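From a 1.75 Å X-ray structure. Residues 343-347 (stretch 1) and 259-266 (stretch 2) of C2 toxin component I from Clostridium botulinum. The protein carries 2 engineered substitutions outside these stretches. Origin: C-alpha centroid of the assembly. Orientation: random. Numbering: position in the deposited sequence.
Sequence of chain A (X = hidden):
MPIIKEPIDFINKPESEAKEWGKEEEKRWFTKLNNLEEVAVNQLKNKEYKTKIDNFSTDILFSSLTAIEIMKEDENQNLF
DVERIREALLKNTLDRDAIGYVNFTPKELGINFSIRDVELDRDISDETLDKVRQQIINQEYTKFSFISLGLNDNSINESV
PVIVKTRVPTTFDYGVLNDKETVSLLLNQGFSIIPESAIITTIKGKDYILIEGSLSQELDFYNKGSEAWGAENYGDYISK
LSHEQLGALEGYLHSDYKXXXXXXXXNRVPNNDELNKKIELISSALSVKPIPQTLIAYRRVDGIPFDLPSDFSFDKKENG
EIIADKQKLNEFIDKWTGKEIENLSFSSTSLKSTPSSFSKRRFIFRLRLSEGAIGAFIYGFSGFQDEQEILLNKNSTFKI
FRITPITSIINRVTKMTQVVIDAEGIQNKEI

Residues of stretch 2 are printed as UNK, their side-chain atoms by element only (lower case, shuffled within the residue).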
# COMPACT_ATOMS: atom_id res chain seq x y z
N ASN A 343 -6.03 17.97 9.34
CA ASN A 343 -5.20 17.93 10.55
C ASN A 343 -4.97 19.37 10.92
O ASN A 343 -4.12 20.01 10.33
CB ASN A 343 -3.83 17.26 10.27
CG ASN A 343 -3.93 15.78 10.06
OD1 ASN A 343 -3.88 15.00 11.01
ND2 ASN A 343 -4.05 15.37 8.78
N LEU A 344 -5.74 19.91 11.88
CA LEU A 344 -5.59 21.34 12.20
C LEU A 344 -4.26 21.69 12.85
O LEU A 344 -3.71 22.72 12.56
CB LEU A 344 -6.77 21.80 13.08
CG LEU A 344 -8.11 21.95 12.33
CD1 LEU A 344 -9.20 22.46 13.31
CD2 LEU A 344 -7.93 22.89 11.18
N SER A 345 -3.75 20.80 13.68
CA SER A 345 -2.44 20.96 14.27
C SER A 345 -1.36 20.26 13.41
O SER A 345 -1.66 19.61 12.40
CB SER A 345 -2.40 20.35 15.67
OG SER A 345 -1.26 20.84 16.37
N PHE A 346 -0.12 20.39 13.86
CA PHE A 346 0.99 19.53 13.35
C PHE A 346 0.62 18.07 13.60
O PHE A 346 -0.08 17.77 14.58
CB PHE A 346 2.28 19.88 14.08
CG PHE A 346 2.62 21.33 13.98
CD1 PHE A 346 3.27 21.84 12.86
CD2 PHE A 346 2.23 22.23 15.02
CE1 PHE A 346 3.53 23.22 12.74
CE2 PHE A 346 2.50 23.59 14.93
CZ PHE A 346 3.18 24.10 13.80
N SER A 347 1.09 17.16 12.76
CA SER A 347 0.73 15.77 12.99
C SER A 347 1.91 14.85 12.80
O SER A 347 2.73 15.08 11.89
CB SER A 347 -0.48 15.33 12.15
OG SER A 347 -0.24 15.42 10.76
N UNK A 259 -0.62 21.93 24.54
CA UNK A 259 -1.14 23.27 24.47
C UNK A 259 -1.30 23.73 23.02
O UNK A 259 -2.29 24.33 22.65
c UNK A 259 -0.22 24.22 25.21
N UNK A 260 -0.29 23.40 22.20
CA UNK A 260 -0.26 23.89 20.84
C UNK A 260 -1.32 23.15 19.99
O UNK A 260 -2.02 23.77 19.20
c UNK A 260 1.13 23.70 18.73
c UNK A 260 2.04 24.96 20.69
c UNK A 260 1.18 23.74 20.25
c UNK A 260 3.53 24.86 20.30
N UNK A 261 -1.40 21.84 20.17
CA UNK A 261 -2.39 20.98 19.48
C UNK A 261 -3.81 21.48 19.84
O UNK A 261 -4.64 21.68 18.95
o UNK A 261 -0.43 19.32 18.35
c UNK A 261 -1.04 18.81 19.30
n UNK A 261 -0.69 17.62 19.84
c UNK A 261 -2.25 19.51 19.92
N UNK A 262 -4.06 21.70 21.14
CA UNK A 262 -5.43 22.14 21.58
C UNK A 262 -5.80 23.47 20.96
O UNK A 262 -6.90 23.62 20.41
c UNK A 262 -5.56 22.19 23.09
o UNK A 262 -5.46 20.86 23.59
N UNK A 263 -4.87 24.42 21.02
CA UNK A 263 -5.05 25.74 20.48
C UNK A 263 -5.40 25.67 19.01
O UNK A 263 -6.41 26.24 18.56
c UNK A 263 -4.55 28.98 20.91
c UNK A 263 -3.72 30.70 19.47
c UNK A 263 -4.53 30.30 20.51
c UNK A 263 -3.77 28.00 20.24
c UNK A 263 -2.91 29.76 18.78
c UNK A 263 -3.77 26.55 20.69
c UNK A 263 -2.95 28.42 19.18
o UNK A 263 -3.69 32.03 19.11
N UNK A 264 -4.59 24.95 18.25
CA UNK A 264 -4.84 24.81 16.82
C UNK A 264 -6.15 24.08 16.52
O UNK A 264 -6.87 24.48 15.61
c UNK A 264 -1.18 24.40 15.46
c UNK A 264 -2.76 26.35 14.92
c UNK A 264 -3.63 24.16 16.10
c UNK A 264 -2.47 25.17 15.91
N UNK A 265 -6.45 23.04 17.28
CA UNK A 265 -7.67 22.27 17.06
C UNK A 265 -8.92 23.09 17.43
O UNK A 265 -10.03 22.79 16.98
c UNK A 265 -6.74 19.90 17.14
c UNK A 265 -4.55 17.02 18.22
c UNK A 265 -6.24 18.83 18.11
n UNK A 265 -5.18 17.98 17.55
n UNK A 265 -3.58 16.30 17.64
c UNK A 265 -7.61 20.96 17.85
n UNK A 265 -4.88 16.76 19.49
N UNK A 266 -8.71 24.13 18.24
CA UNK A 266 -9.80 25.03 18.63
C UNK A 266 -9.78 26.33 17.84
O UNK A 266 -10.24 27.35 18.34
n UNK A 266 -9.13 24.07 22.10
c UNK A 266 -9.93 24.13 21.04
c UNK A 266 -9.74 25.35 20.14
o UNK A 266 -10.79 23.27 20.80
O HOH W 1 -2.09 16.08 15.32
O HOH W 2 -4.93 18.17 14.42

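Position 259 has a single side-chain carbon and lies out of reach of stretch 1: its CB is 9.5 Å from Ser345 OG, the nearest approach. One carbon defines Ala259. Its O accepts the backbone N of position 263 at 3.1 Å, a helical i to i+4 bond.

Position 260 carries four carbons, forked at the first, with one arm two carbons long; a carbon lies against the Phe346 ring. That beta branch gives Ile260. Its CG2 lies 4.0 Å from Phe346 CE2, at the edge of the ring and near its plane.

Position 261 has two carbons, the second bearing one oxygen and one nitrogen, and the oxygen meets Ser345 OG: a short amide, hence Asn261. The CA-to-CB bond points sideways, yet the end of the side chain comes nearer, and OD1 accepts a hydrogen bond from Ser345 OG at 2.6 Å.

Position 262 has one carbon and then one oxygen, and its CA-to-CB bond points away from stretch 1; it is Ser262.

Position 263 shows one carbon, then a six-carbon ring bearing an oxygen. It makes no contact here: its CB stays 7.6 Å from Ser345 OG. This is Tyr263, its hydroxyl hydrogen-bonded elsewhere in the structure.

Position 264 has four carbons forked at the second, CA-to-CB points toward stretch 1, and a terminal carbon meets Phe346 and Ser345. The gamma branch identifies Leu264. Its CD1 approaches Phe346 CE2 at 3.8 Å and Ser345 OG at 3.7 Å, while its backbone O lies 3.7 Å from Leu344 CB.

Position 265 has three carbons, a nitrogen near Ser345 CB, and a carbon carrying two more nitrogens, a guanidinium on a long arm: Arg265. With chi2, chi3 and chi4 all near 180°, the chain is extended beyond CB, and NE comes within 4.1 Å of Ser345 CB.

Position 266 repeats the short amide, two carbons with one oxygen and one nitrogen on the second, so it is Asn266. Its CA-to-CB bond points away from stretch 1, and it is the first residue to leave helical phi/psi.

The contact buries 342 Å² and combines three elements. Ile260 and Leu264, one helical turn apart, both approach Phe346 CE2. The Ser345 to Asn261 bond is the sole direct hydrogen bond across the stretches. Two waters extend the polar link: water 1 accepts from Arg265 NH2 (2.8 Å) and donates to Phe346 O (2.7 Å), while water 2 accepts from Arg265 NE (3.1 Å) and Ser345 N (3.0 Å). The arginine thus reaches the loop backbone through solvent.

Stretch 2, residues 259-266: AINSYLRN
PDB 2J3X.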